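Local atomic coordinates of pentalenene synthase (Streptomyces chartreusis NRRL 3882, PDB entry 6Q4S), a protein that probably catalyses the magnesium-dependent cyclisation of farnesyl diphosphate to the bicyclic sesquiterpene alcohol 7-epi-alpha-eudesmol, releasing diphosphate. Residues Glu209-Leu214 with Glu272-Val277; Met203-Met208 with Pro278-Glu283; Arg25-Val30 with Asp40-Tyr45. All coordinates share one frame; numbering follows the deposited sequence.

Interaction 1 (Glu209-Leu214 with Glu272-Val277)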
loop_
_atom_site.group_PDB
_atom_site.type_symbol
_atom_site.label_atom_id
_atom_site.label_comp_id
_atom_site.label_asym_id
_atom_site.label_seq_id
_atom_site.Cartn_x
_atom_site.Cartn_y
_atom_site.Cartn_z
ATOM N N GLU A 209 -10.146 -2.225 -14.351
ATOM C CA GLU A 209 -10.286 -2.671 -12.967
ATOM C C GLU A 209 -11.117 -3.934 -12.920
ATOM O O GLU A 209 -10.782 -4.879 -12.212
ATOM C CB GLU A 209 -10.974 -1.666 -12.050
ATOM C CG GLU A 209 -10.110 -0.469 -11.772
ATOM C CD GLU A 209 -10.553 0.339 -10.576
ATOM O OE1 GLU A 209 -11.663 0.113 -10.009
ATOM O OE2 GLU A 209 -9.751 1.226 -10.212
ATOM N N ARG A 210 -12.208 -3.936 -13.682
ATOM C CA ARG A 210 -13.016 -5.147 -13.789
ATOM C C ARG A 210 -12.309 -6.333 -14.447
ATOM O O ARG A 210 -12.489 -7.481 -14.053
ATOM C CB ARG A 210 -14.335 -4.758 -14.510
ATOM C CG ARG A 210 -15.321 -5.859 -14.665
ATOM C CD ARG A 210 -15.890 -6.266 -13.354
ATOM N NE ARG A 210 -16.960 -7.233 -13.561
ATOM C CZ ARG A 210 -17.462 -8.007 -12.601
ATOM N NH1 ARG A 210 -17.019 -7.971 -11.330
ATOM N NH2 ARG A 210 -18.407 -8.849 -12.915
ATOM N N MET A 211 -11.501 -6.089 -15.478
ATOM C CA MET A 211 -10.746 -7.152 -16.096
ATOM C C MET A 211 -9.807 -7.892 -15.136
ATOM O O MET A 211 -9.703 -9.097 -15.196
ATOM C CB MET A 211 -9.951 -6.644 -17.292
ATOM C CG MET A 211 -10.848 -6.380 -18.485
ATOM S SD MET A 211 -10.022 -5.535 -19.854
ATOM C CE MET A 211 -8.859 -6.711 -20.518
ATOM N N ARG A 212 -9.137 -7.141 -14.261
ATOM C CA ARG A 212 -8.254 -7.705 -13.261
ATOM C C ARG A 212 -9.041 -8.564 -12.264
ATOM O O ARG A 212 -8.608 -9.665 -11.898
ATOM C CB ARG A 212 -7.500 -6.564 -12.539
ATOM C CG ARG A 212 -6.488 -5.847 -13.436
ATOM C CD ARG A 212 -6.064 -4.455 -12.956
ATOM N NE ARG A 212 -5.385 -4.421 -11.653
ATOM C CZ ARG A 212 -4.082 -4.624 -11.427
ATOM N NH1 ARG A 212 -3.250 -4.915 -12.409
ATOM N NH2 ARG A 212 -3.595 -4.502 -10.185
ATOM N N ASP A 213 -10.180 -8.050 -11.826
ATOM C CA ASP A 213 -11.064 -8.816 -10.946
ATOM C C ASP A 213 -11.566 -10.100 -11.587
ATOM O O ASP A 213 -11.507 -11.161 -10.943
ATOM C CB ASP A 213 -12.254 -8.007 -10.530
ATOM C CG ASP A 213 -11.934 -6.961 -9.492
ATOM O OD1 ASP A 213 -10.906 -7.016 -8.746
ATOM O OD2 ASP A 213 -12.805 -6.096 -9.366
ATOM N N LEU A 214 -11.997 -10.040 -12.838
ATOM C CA LEU A 214 -12.416 -11.309 -13.532
ATOM C C LEU A 214 -11.286 -12.287 -13.801
ATOM O O LEU A 214 -11.460 -13.500 -13.713
ATOM C CB LEU A 214 -13.112 -10.993 -14.840
ATOM C CG LEU A 214 -14.414 -10.216 -14.706
ATOM C CD1 LEU A 214 -14.798 -9.591 -16.014
ATOM C CD2 LEU A 214 -15.586 -11.098 -14.219
ATOM N N GLU A 272 -15.472 -10.197 -23.219
ATOM C CA GLU A 272 -16.275 -9.013 -23.656
ATOM C C GLU A 272 -15.573 -7.690 -23.319
ATOM O O GLU A 272 -15.636 -6.710 -24.085
ATOM C CB GLU A 272 -17.672 -8.958 -23.015
ATOM C CG GLU A 272 -18.692 -10.006 -23.484
ATOM C CD GLU A 272 -19.889 -10.263 -22.518
ATOM O OE1 GLU A 272 -20.129 -9.509 -21.528
ATOM O OE2 GLU A 272 -20.619 -11.265 -22.753
ATOM N N LEU A 273 -14.959 -7.618 -22.145
ATOM C CA LEU A 273 -14.277 -6.361 -21.758
ATOM C C LEU A 273 -13.003 -6.227 -22.597
ATOM O O LEU A 273 -12.648 -5.135 -23.046
ATOM C CB LEU A 273 -14.025 -6.310 -20.252
ATOM C CG LEU A 273 -15.279 -6.190 -19.420
ATOM C CD1 LEU A 273 -14.992 -6.441 -17.958
ATOM C CD2 LEU A 273 -15.871 -4.827 -19.593
ATOM N N GLN A 274 -12.322 -7.319 -22.853
ATOM C CA GLN A 274 -11.199 -7.269 -23.787
ATOM C C GLN A 274 -11.523 -6.576 -25.133
ATOM O O GLN A 274 -10.739 -5.774 -25.634
ATOM C CB GLN A 274 -10.661 -8.642 -24.078
ATOM C CG GLN A 274 -9.293 -8.920 -23.567
ATOM C CD GLN A 274 -8.724 -10.224 -24.049
ATOM O OE1 GLN A 274 -9.174 -10.816 -25.071
ATOM N NE2 GLN A 274 -7.664 -10.650 -23.390
ATOM N N GLU A 275 -12.674 -6.884 -25.722
ATOM C CA GLU A 275 -13.068 -6.246 -27.000
ATOM C C GLU A 275 -13.403 -4.759 -26.815
ATOM O O GLU A 275 -13.400 -3.985 -27.778
ATOM C CB GLU A 275 -14.222 -7.045 -27.667
ATOM C CG GLU A 275 -13.731 -8.358 -28.304
ATOM C CD GLU A 275 -14.712 -9.549 -28.205
ATOM O OE1 GLU A 275 -15.927 -9.397 -28.506
ATOM O OE2 GLU A 275 -14.262 -10.672 -27.847
ATOM N N ARG A 276 -13.672 -4.341 -25.588
ATOM C CA ARG A 276 -13.949 -2.922 -25.320
ATOM C C ARG A 276 -12.697 -2.024 -25.088
ATOM O O ARG A 276 -12.812 -0.809 -24.991
ATOM C CB ARG A 276 -14.900 -2.838 -24.137
ATOM C CG ARG A 276 -16.084 -1.940 -24.399
ATOM C CD ARG A 276 -16.916 -1.797 -23.141
ATOM N NE ARG A 276 -17.670 -3.018 -22.890
ATOM C CZ ARG A 276 -18.340 -3.281 -21.764
ATOM N NH1 ARG A 276 -18.331 -2.417 -20.737
ATOM N NH2 ARG A 276 -19.010 -4.436 -21.654
ATOM N N VAL A 277 -11.518 -2.627 -25.007
ATOM C CA VAL A 277 -10.270 -1.888 -24.735
ATOM C C VAL A 277 -9.997 -0.723 -25.736
ATOM O O VAL A 277 -9.747 0.416 -25.297
ATOM C CB VAL A 277 -9.091 -2.891 -24.574
ATOM C CG1 VAL A 277 -7.715 -2.219 -24.670
ATOM C CG2 VAL A 277 -9.260 -3.651 -23.256
#
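Met211 and Leu273 face each other across two antiparallel helices and carry most of the apolar contact. Their side chains slide past one another in opposite directions, so that CG of Met211 lies against CB of Leu273 at 3.6 Å. The short helical segments run at 149° to each other with their axes 10.2 Å apart at closest approach, and the same two residues bring the backbones nearest, CA of Met211 lying 6.7 Å from CA of Leu273. Beyond CG the methionine reaches toward the next turn of the partner helix. Its SD meets CG2 of Val277 at 4.0 Å, and a bend at the last torsion (chi3 69°) carries CE to CG of Gln274, 3.8 Å away. Met211 crosses both Val277 and Gln274 at about a right angle. On the other helix Leu273 answers with its CD1 branch, which enters between Arg210 and Leu214, residues one turn apart: CD1 of Leu214 is 3.7 Å away, and the aliphatic CG of Arg210 comes to 3.4 Å.

No hydrogen bond joins the two segments, and the polar end of Arg210 finds its partner beyond them. Arg210 contributes only its methylenes here, and its guanidinium, with CD2 of Leu214 over one face, makes a salt bridge through NH2 to Glu269, one turn before Leu273. The arginine therefore ties helix 206-228 to helix 252-284 by both its stem and its charged end.

The contact pairs two long helices of the terpene synthase fold, away from the probable metal and substrate sites. Helix 288-313 adjoins it, Val298 touching Met211 and Gln274 and Val294 touching Val277, while Arg212 turns to helix 183-194, where it forms a salt bridge with Asp188.

Interaction 2 (Met203-Met208 with Pro278-Glu283)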
loop_
_atom_site.group_PDB
_atom_site.type_symbol
_atom_site.label_atom_id
_atom_site.label_comp_id
_atom_site.label_asym_id
_atom_site.label_seq_id
_atom_site.Cartn_x
_atom_site.Cartn_y
_atom_site.Cartn_z
ATOM N N MET A 203 -5.252 2.108 -16.000
ATOM C CA MET A 203 -5.283 1.195 -14.839
ATOM C C MET A 203 -6.468 1.448 -13.900
ATOM O O MET A 203 -7.031 0.508 -13.391
ATOM C CB MET A 203 -3.958 1.231 -13.986
ATOM C CG MET A 203 -2.842 0.368 -14.547
ATOM S SD MET A 203 -3.083 -1.442 -14.614
ATOM C CE MET A 203 -3.956 -1.491 -13.178
ATOM N N GLY A 204 -6.816 2.697 -13.698
ATOM C CA GLY A 204 -7.988 3.113 -12.906
ATOM C C GLY A 204 -9.315 3.246 -13.675
ATOM O O GLY A 204 -10.311 3.630 -13.107
ATOM N N HIS A 205 -9.313 2.959 -14.965
ATOM C CA HIS A 205 -10.557 2.945 -15.733
ATOM C C HIS A 205 -11.432 1.711 -15.356
ATOM O O HIS A 205 -10.895 0.644 -15.063
ATOM C CB HIS A 205 -10.222 2.956 -17.204
ATOM C CG HIS A 205 -11.392 3.201 -18.092
ATOM N ND1 HIS A 205 -12.275 2.199 -18.441
ATOM C CD2 HIS A 205 -11.844 4.335 -18.683
ATOM C CE1 HIS A 205 -13.206 2.696 -19.234
ATOM N NE2 HIS A 205 -12.980 3.993 -19.381
ATOM N N PRO A 206 -12.762 1.866 -15.349
ATOM C CA PRO A 206 -13.635 0.736 -14.934
ATOM C C PRO A 206 -13.473 -0.564 -15.720
ATOM O O PRO A 206 -13.640 -1.640 -15.173
ATOM C CB PRO A 206 -15.055 1.281 -15.105
ATOM C CG PRO A 206 -14.939 2.756 -15.076
ATOM C CD PRO A 206 -13.526 3.128 -15.490
ATOM N N VAL A 207 -13.194 -0.470 -16.996
ATOM C CA VAL A 207 -12.920 -1.638 -17.783
ATOM C C VAL A 207 -11.715 -2.442 -17.310
ATOM O O VAL A 207 -11.783 -3.672 -17.182
ATOM C CB VAL A 207 -12.764 -1.279 -19.284
ATOM C CG1 VAL A 207 -12.339 -2.476 -20.102
ATOM C CG2 VAL A 207 -14.056 -0.733 -19.874
ATOM N N MET A 208 -10.571 -1.786 -17.145
ATOM C CA MET A 208 -9.386 -2.483 -16.689
ATOM C C MET A 208 -9.512 -2.990 -15.227
ATOM O O MET A 208 -9.036 -4.082 -14.913
ATOM C CB MET A 208 -8.172 -1.572 -16.866
ATOM C CG MET A 208 -6.863 -2.162 -16.385
ATOM S SD MET A 208 -6.333 -3.586 -17.336
ATOM C CE MET A 208 -5.374 -2.710 -18.613
ATOM N N PRO A 278 -10.132 -0.975 -27.061
ATOM C CA PRO A 278 -10.031 0.167 -27.993
ATOM C C PRO A 278 -11.004 1.310 -27.687
ATOM O O PRO A 278 -10.605 2.461 -27.725
ATOM C CB PRO A 278 -10.309 -0.463 -29.384
ATOM C CG PRO A 278 -9.974 -1.908 -29.223
ATOM C CD PRO A 278 -10.313 -2.255 -27.785
ATOM N N GLN A 279 -12.246 1.037 -27.341
ATOM C CA GLN A 279 -13.149 2.146 -26.972
ATOM C C GLN A 279 -12.659 2.855 -25.691
ATOM O O GLN A 279 -12.851 4.059 -25.537
ATOM C CB GLN A 279 -14.606 1.660 -26.834
ATOM C CG GLN A 279 -15.575 2.553 -26.056
ATOM C CD GLN A 279 -16.925 1.875 -25.846
ATOM O OE1 GLN A 279 -17.713 1.751 -26.783
ATOM N NE2 GLN A 279 -17.200 1.428 -24.612
ATOM N N MET A 280 -12.094 2.098 -24.743
ATOM C CA MET A 280 -11.593 2.696 -23.508
ATOM C C MET A 280 -10.465 3.686 -23.862
ATOM O O MET A 280 -10.443 4.803 -23.361
ATOM C CB MET A 280 -11.085 1.618 -22.514
ATOM C CG MET A 280 -10.241 2.169 -21.348
ATOM S SD MET A 280 -9.541 0.834 -20.361
ATOM C CE MET A 280 -8.092 0.489 -21.310
ATOM N N CYS A 281 -9.554 3.251 -24.731
ATOM C CA CYS A 281 -8.446 4.071 -25.145
ATOM C C CYS A 281 -8.906 5.330 -25.847
ATOM O O CYS A 281 -8.315 6.381 -25.632
ATOM C CB CYS A 281 -7.496 3.294 -26.034
ATOM S SG CYS A 281 -6.620 1.944 -25.210
ATOM N N ASP A 282 -9.961 5.219 -26.658
ATOM C CA ASP A 282 -10.618 6.387 -27.303
ATOM C C ASP A 282 -11.220 7.350 -26.270
ATOM O O ASP A 282 -10.989 8.543 -26.323
ATOM C CB ASP A 282 -11.740 5.942 -28.287
ATOM C CG ASP A 282 -11.228 5.106 -29.473
ATOM O OD1 ASP A 282 -10.017 5.075 -29.762
ATOM O OD2 ASP A 282 -12.038 4.453 -30.145
ATOM N N GLU A 283 -12.013 6.839 -25.346
ATOM C CA GLU A 283 -12.630 7.669 -24.279
ATOM C C GLU A 283 -11.586 8.397 -23.390
ATOM O O GLU A 283 -11.808 9.526 -22.954
ATOM C CB GLU A 283 -13.531 6.740 -23.471
ATOM C CG GLU A 283 -14.161 7.162 -22.141
ATOM C CD GLU A 283 -14.912 5.960 -21.504
ATOM O OE1 GLU A 283 -15.024 4.875 -22.152
ATOM O OE2 GLU A 283 -15.391 6.081 -20.351
#
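The N-terminal cap of helix 206-228 supplies this contact, with His205 as the N-cap residue packed against Met280 and Glu283 of helix 252-284. His205 ND1 accepts a capping bond from Val207 N at 3.2 Å, the donor tilted 21° from the ring plane. The imidazole lies between two neighbours: CG of Met280 sits over the centre of one face, 3.5 Å from the ring centroid in a CH-pi contact, and CD of Pro206 covers the opposite face nearer the rim. Met280 reaches the ring because its CG is anti to the backbone N (chi1 166°). Farther along the side chain, SD of Met280 lies obliquely to the imidazole and meets CB of Val207 at 4.0 Å. At the ring edge NE2 gives a weak hydrogen bond to OE2 of Glu283, 3.3 Å long, with the carboxylate plane turned 77° from that of the ring. The histidine thus links the start of one helix to the last turn of another. Helix 288-313 packs alongside: Val294 touches Met280, Ile301 touches Met208, and Arg291 forms a salt bridge with Asp282.

Interaction 3 (Arg25-Val30 with Asp40-Tyr45)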
loop_
_atom_site.group_PDB
_atom_site.type_symbol
_atom_site.label_atom_id
_atom_site.label_comp_id
_atom_site.label_asym_id
_atom_site.label_seq_id
_atom_site.Cartn_x
_atom_site.Cartn_y
_atom_site.Cartn_z
ATOM N N ARG A 25 19.726 -21.550 -11.581
ATOM C CA ARG A 25 20.113 -20.519 -10.591
ATOM C C ARG A 25 19.129 -20.423 -9.409
ATOM O O ARG A 25 19.517 -20.194 -8.238
ATOM C CB ARG A 25 20.212 -19.180 -11.298
ATOM C CG ARG A 25 21.375 -19.131 -12.277
ATOM C CD ARG A 25 21.466 -17.793 -12.956
ATOM N NE ARG A 25 22.851 -17.367 -13.142
ATOM C CZ ARG A 25 23.705 -17.872 -14.045
ATOM N NH1 ARG A 25 23.339 -18.854 -14.881
ATOM N NH2 ARG A 25 24.955 -17.392 -14.110
ATOM N N HIS A 26 17.852 -20.545 -9.754
ATOM C CA HIS A 26 16.729 -20.433 -8.779
ATOM C C HIS A 26 16.834 -21.544 -7.782
ATOM O O HIS A 26 16.729 -21.325 -6.573
ATOM C CB HIS A 26 15.324 -20.459 -9.465
ATOM C CG HIS A 26 14.226 -20.694 -8.495
ATOM N ND1 HIS A 26 13.946 -19.784 -7.503
ATOM C CD2 HIS A 26 13.430 -21.767 -8.273
ATOM C CE1 HIS A 26 13.008 -20.277 -6.721
ATOM N NE2 HIS A 26 12.669 -21.471 -7.173
ATOM N N LEU A 27 17.075 -22.777 -8.246
ATOM C CA LEU A 27 17.237 -23.884 -7.306
ATOM C C LEU A 27 18.401 -23.794 -6.331
ATOM O O LEU A 27 18.285 -24.283 -5.186
ATOM C CB LEU A 27 17.273 -25.259 -7.989
ATOM C CG LEU A 27 16.006 -25.616 -8.751
ATOM C CD1 LEU A 27 16.293 -26.866 -9.611
ATOM C CD2 LEU A 27 14.863 -25.813 -7.776
ATOM N N ARG A 28 19.512 -23.235 -6.781
ATOM C CA ARG A 28 20.639 -22.959 -5.876
ATOM C C ARG A 28 20.316 -21.851 -4.876
ATOM O O ARG A 28 20.687 -21.937 -3.701
ATOM C CB ARG A 28 21.846 -22.561 -6.718
ATOM C CG ARG A 28 22.565 -23.857 -7.177
ATOM C CD ARG A 28 23.176 -23.689 -8.535
ATOM N NE ARG A 28 24.162 -22.673 -8.423
ATOM C CZ ARG A 28 24.432 -21.775 -9.340
ATOM N NH1 ARG A 28 23.791 -21.754 -10.498
ATOM N NH2 ARG A 28 25.379 -20.881 -9.063
ATOM N N TRP A 29 19.601 -20.847 -5.376
ATOM C CA TRP A 29 19.146 -19.730 -4.528
ATOM C C TRP A 29 18.251 -20.187 -3.373
ATOM O O TRP A 29 18.421 -19.718 -2.249
ATOM C CB TRP A 29 18.498 -18.695 -5.394
ATOM C CG TRP A 29 17.997 -17.420 -4.670
ATOM C CD1 TRP A 29 18.692 -16.237 -4.504
ATOM C CD2 TRP A 29 16.685 -17.191 -4.131
ATOM N NE1 TRP A 29 17.887 -15.306 -3.872
ATOM C CE2 TRP A 29 16.648 -15.847 -3.660
ATOM C CE3 TRP A 29 15.541 -17.973 -4.015
ATOM C CZ2 TRP A 29 15.510 -15.295 -3.036
ATOM C CZ3 TRP A 29 14.388 -17.422 -3.373
ATOM C CH2 TRP A 29 14.400 -16.099 -2.893
ATOM N N VAL A 30 17.297 -21.087 -3.607
ATOM C CA VAL A 30 16.442 -21.507 -2.492
ATOM C C VAL A 30 17.257 -22.110 -1.346
ATOM O O VAL A 30 16.927 -21.937 -0.146
ATOM C CB VAL A 30 15.195 -22.390 -2.831
ATOM C CG1 VAL A 30 14.340 -21.727 -3.893
ATOM C CG2 VAL A 30 15.544 -23.783 -3.238
ATOM N N ASP A 40 14.798 -33.788 1.341
ATOM C CA ASP A 40 13.359 -34.135 1.174
ATOM C C ASP A 40 12.465 -32.901 0.981
ATOM O O ASP A 40 11.559 -32.919 0.165
ATOM C CB ASP A 40 12.810 -34.864 2.413
ATOM C CG ASP A 40 13.318 -36.320 2.539
ATOM O OD1 ASP A 40 14.192 -36.744 1.732
ATOM O OD2 ASP A 40 12.827 -37.038 3.450
ATOM N N GLY A 41 12.695 -31.857 1.764
ATOM C CA GLY A 41 11.936 -30.622 1.594
ATOM C C GLY A 41 12.185 -30.045 0.232
ATOM O O GLY A 41 11.244 -29.614 -0.458
ATOM N N PHE A 42 13.456 -30.079 -0.187
ATOM C CA PHE A 42 13.827 -29.592 -1.495
ATOM C C PHE A 42 13.149 -30.363 -2.599
ATOM O O PHE A 42 12.625 -29.768 -3.530
ATOM C CB PHE A 42 15.355 -29.667 -1.685
ATOM C CG PHE A 42 15.821 -29.266 -3.031
ATOM C CD1 PHE A 42 15.678 -27.969 -3.447
ATOM C CD2 PHE A 42 16.464 -30.171 -3.865
ATOM C CE1 PHE A 42 16.139 -27.559 -4.677
ATOM C CE2 PHE A 42 16.926 -29.771 -5.102
ATOM C CZ PHE A 42 16.790 -28.465 -5.504
ATOM N N GLU A 43 13.216 -31.687 -2.555
ATOM C CA GLU A 43 12.591 -32.487 -3.635
ATOM C C GLU A 43 11.031 -32.296 -3.696
ATOM O O GLU A 43 10.453 -32.212 -4.752
ATOM C CB GLU A 43 13.018 -33.960 -3.516
ATOM C CG GLU A 43 14.547 -34.206 -3.669
ATOM C CD GLU A 43 15.146 -33.864 -5.058
ATOM O OE1 GLU A 43 14.401 -33.787 -6.074
ATOM O OE2 GLU A 43 16.390 -33.677 -5.157
ATOM N N GLU A 44 10.395 -32.170 -2.549
ATOM C CA GLU A 44 8.990 -31.726 -2.440
ATOM C C GLU A 44 8.787 -30.367 -3.136
ATOM O O GLU A 44 7.941 -30.254 -4.010
ATOM C CB GLU A 44 8.615 -31.681 -0.947
ATOM C CG GLU A 44 7.289 -31.035 -0.573
ATOM C CD GLU A 44 6.054 -31.854 -0.952
ATOM O OE1 GLU A 44 6.184 -32.901 -1.646
ATOM O OE2 GLU A 44 4.934 -31.432 -0.541
ATOM N N TYR A 45 9.625 -29.367 -2.812
ATOM C CA TYR A 45 9.587 -28.074 -3.509
ATOM C C TYR A 45 9.744 -28.244 -5.030
ATOM O O TYR A 45 8.952 -27.739 -5.832
ATOM C CB TYR A 45 10.620 -27.050 -2.929
ATOM C CG TYR A 45 10.652 -25.824 -3.795
ATOM C CD1 TYR A 45 9.575 -24.957 -3.791
ATOM C CD2 TYR A 45 11.674 -25.606 -4.741
ATOM C CE1 TYR A 45 9.515 -23.888 -4.651
ATOM C CE2 TYR A 45 11.628 -24.535 -5.591
ATOM C CZ TYR A 45 10.545 -23.658 -5.546
ATOM O OH TYR A 45 10.450 -22.610 -6.424
#
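Helices 25-30 and 40-45 run roughly antiparallel, at 143° with their axes 11.7 Å apart, and CA of Val30 approaches CA of Phe42 most closely, at 8.6 Å. His26 and Tyr45 span this separation by reaching toward each other tip to tip. NE2 of His26 and OH of Tyr45 form a short hydrogen bond of 2.6 Å, the hydroxyl lying at the imidazole edge near the ring plane. The two rings meet rim to rim with their planes at 60°. Tyr45 extends into this position with CG anti to its backbone N (chi1 173°). ND1 of His26 is hydrogen-bonded to OD1 of Asn71, which anchors the imidazole at its second nitrogen and is likely to fix the rotation of the ring.

Beside this polar bridge the contact is apolar. CD2 of Leu27 touches both aromatic residues, at 3.8 Å from CE1 of Phe42 and 4.1 Å from CE2 of Tyr45. Val30 instead divides the task between its two methyls: CG2 comes to the edge of the Phe42 ring, 4.1 Å from CE1, and CG1 approaches Tyr45. An alanine in place of Phe42 would probably open a gap beside Leu27 CD2 and Val30 CG2, the leucine methyl keeping only Tyr45 as its aromatic neighbour across the contact.

The pair forms a helical hairpin near the N-terminus. Tyr45 and His26 both touch Ser74 of helix 63-79, whose following aspartate-rich motif begins at Asp80, a probable magnesium ligand with its side chain about 9 Å from that of Tyr45. Helix 50-57 adjoins through Leu50 and Pro51, and Trp29 packs on helix 118-131.

How the interactions relate
Interactions 1 and 2 are successive parts of one interface between helices 206-228 and 252-284. Their centres lie 9 Å apart, and they touch directly, for example where CG of Glu209 packs on O of Met203. Because the helices run antiparallel, 203-208 pairs with 278-283 and encloses, along the chain, the pairing of 209-214 with 272-277. Interaction 3 precedes both in sequence and joins helices 19-32 and 39-47 on the opposite side of the chain's centre, about 37 Å from interaction 1 and 42 Å from interaction 2, centre to centre. The contacts thus join helix pairs in two separate regions of the all-helical fold, with interaction 3 the one close to the probable magnesium site.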